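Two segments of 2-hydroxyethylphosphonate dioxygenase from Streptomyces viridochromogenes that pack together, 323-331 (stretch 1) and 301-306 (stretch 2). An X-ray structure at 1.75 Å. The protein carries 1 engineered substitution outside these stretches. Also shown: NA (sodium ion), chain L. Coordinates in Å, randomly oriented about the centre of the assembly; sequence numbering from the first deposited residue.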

# COMPACT_ATOMS: atom_id res chain seq x y z
N ALA A 323 17.49 9.25 -4.25
CA ALA A 323 17.18 9.17 -5.64
C ALA A 323 15.89 8.32 -5.79
O ALA A 323 15.63 7.43 -4.96
CB ALA A 323 18.31 8.45 -6.36
N SER A 324 15.13 8.62 -6.82
CA SER A 324 13.85 7.98 -7.04
C SER A 324 13.88 6.66 -7.71
O SER A 324 14.59 6.47 -8.68
CB SER A 324 12.94 8.89 -7.89
OG SER A 324 12.83 10.20 -7.32
N MET A 325 13.08 5.73 -7.19
CA MET A 325 12.74 4.53 -7.93
C MET A 325 11.49 4.82 -8.71
O MET A 325 10.95 5.95 -8.64
CB MET A 325 12.48 3.31 -7.04
CG MET A 325 13.59 2.98 -6.15
SD MET A 325 13.16 1.42 -5.33
CE MET A 325 14.61 1.41 -4.19
N ALA A 326 11.11 3.89 -9.58
CA ALA A 326 9.88 4.01 -10.32
C ALA A 326 8.64 4.34 -9.46
O ALA A 326 8.49 3.85 -8.32
CB ALA A 326 9.67 2.79 -11.13
N SER A 327 7.71 5.10 -10.05
CA SER A 327 6.43 5.45 -9.39
C SER A 327 5.30 5.48 -10.43
O SER A 327 5.55 5.52 -11.64
CB SER A 327 6.48 6.80 -8.67
OG SER A 327 6.78 7.87 -9.55
N ALA A 328 4.07 5.52 -9.93
CA ALA A 328 2.93 5.55 -10.78
C ALA A 328 1.87 6.39 -10.12
O ALA A 328 1.52 6.11 -9.00
CB ALA A 328 2.42 4.14 -10.99
N ALA A 329 1.41 7.46 -10.77
CA ALA A 329 0.33 8.30 -10.18
C ALA A 329 -1.00 7.58 -9.94
O ALA A 329 -1.75 8.00 -9.08
CB ALA A 329 0.10 9.55 -11.02
N HIS A 330 -1.22 6.45 -10.60
CA HIS A 330 -2.38 5.60 -10.29
C HIS A 330 -2.19 4.76 -9.09
O HIS A 330 -3.15 4.09 -8.71
CB HIS A 330 -2.68 4.63 -11.45
CG HIS A 330 -2.82 5.31 -12.76
ND1 HIS A 330 -1.70 5.71 -13.48
CD2 HIS A 330 -3.90 5.63 -13.52
CE1 HIS A 330 -2.08 6.34 -14.56
NE2 HIS A 330 -3.41 6.25 -14.65
N LEU A 331 -0.98 4.78 -8.48
CA LEU A 331 -0.70 3.96 -7.33
C LEU A 331 -0.00 4.88 -6.32
O LEU A 331 1.19 4.67 -5.98
CB LEU A 331 0.20 2.74 -7.68
CG LEU A 331 -0.50 1.69 -8.56
CD1 LEU A 331 0.49 0.73 -9.20
CD2 LEU A 331 -1.59 0.98 -7.78
NA NA L . -0.62 4.12 -14.89
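Stretch 2 301-306: GKTWTT

The packing of 301-306 on 323-331 is a small, water-assisted contact between two largely irregular segments, in which short side chains meet backbone atoms and no direct hydrogen bond crosses the interface. It illustrates a general principle: loops without a shared hydrogen-bond ladder can still fit closely when small residues face one another. Only 263 Å² is buried, counting both sides. Stretch 2 starts with helical phi/psi angles at G301 to T303, though without the regular bonds of a helix, then opens into an extended course through W304 and T305 before T306 caps the helix that follows. The touching parts run in nearly opposite directions, their end-to-end vectors 159° apart, and the register centres on A326 and T305, whose CA atoms lie 5.1 Å apart.

T303 and T305 both direct their CA-to-CB bonds toward stretch 1, whereas W304, between them, points away. T305, in the m rotamer, brings OG1 to 3.1 Å from A326 CA, and the same hydroxyl donates a hydrogen bond to T303 O at 3.0 Å, tying the two threonines together. A326 in turn points toward stretch 2, and its CB lies 3.3 Å from T303 O. Farther along, T303 CG2 rests 3.6 Å from S327 O and 3.9 Å from A328 CB, while T305 CG2 is 4.0 Å from S324 O at the other end.

Water 1 provides the polar link that direct contacts lack, donating to T303 O and accepting from S327 N, each at 2.8 Å. Beyond it, a type I turn from A328 to L331 carries H330, whose ND1 binds sodium at 2.4 Å. The extended, all-t side chain of K302 reaches this residue, placing NZ near the ring plane at its edge, 3.4 Å from H330 CE1.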

# COMPACT_ATOMS: atom_id res chain seq x y z
N GLY A 301 6.46 0.42 -20.06
CA GLY A 301 7.11 1.64 -20.56
C GLY A 301 6.85 2.92 -19.78
O GLY A 301 7.78 3.69 -19.55
N LYS A 302 5.61 3.17 -19.33
CA LYS A 302 5.29 4.43 -18.69
C LYS A 302 5.98 4.55 -17.36
O LYS A 302 6.40 5.61 -17.02
CB LYS A 302 3.76 4.64 -18.50
CG LYS A 302 3.26 6.11 -18.41
CD LYS A 302 1.87 6.16 -17.72
CE LYS A 302 1.06 7.49 -17.77
NZ LYS A 302 -0.41 7.39 -17.35
N THR A 303 6.10 3.47 -16.58
CA THR A 303 6.65 3.71 -15.23
C THR A 303 8.15 3.41 -15.19
O THR A 303 8.89 3.79 -14.21
CB THR A 303 5.98 2.81 -14.19
OG1 THR A 303 6.15 1.45 -14.60
CG2 THR A 303 4.55 3.11 -14.14
N TRP A 304 8.60 2.67 -16.17
CA TRP A 304 10.00 2.25 -16.24
C TRP A 304 10.96 3.37 -15.83
O TRP A 304 10.94 4.46 -16.41
CB TRP A 304 10.33 1.86 -17.63
CG TRP A 304 11.63 1.08 -17.81
CD1 TRP A 304 12.88 1.58 -18.09
CD2 TRP A 304 11.78 -0.33 -17.69
NE1 TRP A 304 13.78 0.53 -18.21
CE2 TRP A 304 13.13 -0.64 -17.93
CE3 TRP A 304 10.89 -1.38 -17.39
CZ2 TRP A 304 13.61 -1.94 -17.93
CZ3 TRP A 304 11.37 -2.67 -17.38
CH2 TRP A 304 12.72 -2.94 -17.65
N THR A 305 11.88 3.08 -14.93
CA THR A 305 12.84 4.09 -14.45
C THR A 305 14.26 3.51 -14.56
O THR A 305 14.59 2.48 -13.97
CB THR A 305 12.56 4.48 -13.02
OG1 THR A 305 11.26 5.05 -12.95
CG2 THR A 305 13.54 5.46 -12.45
N THR A 306 15.08 4.18 -15.38
CA THR A 306 16.44 3.69 -15.65
C THR A 306 17.38 4.16 -14.55
O THR A 306 17.07 5.05 -13.78
CB THR A 306 17.00 4.21 -16.98
OG1 THR A 306 17.09 5.63 -16.94
CG2 THR A 306 16.14 3.80 -18.13
O HOH W 1 8.07 5.96 -12.73
O HOH W 2 -0.52 2.40 -12.90
O HOH W 3 -0.39 5.03 -16.65
O HOH W 4 -0.53 3.72 -13.51
O HOH W 5 0.51 5.93 -13.41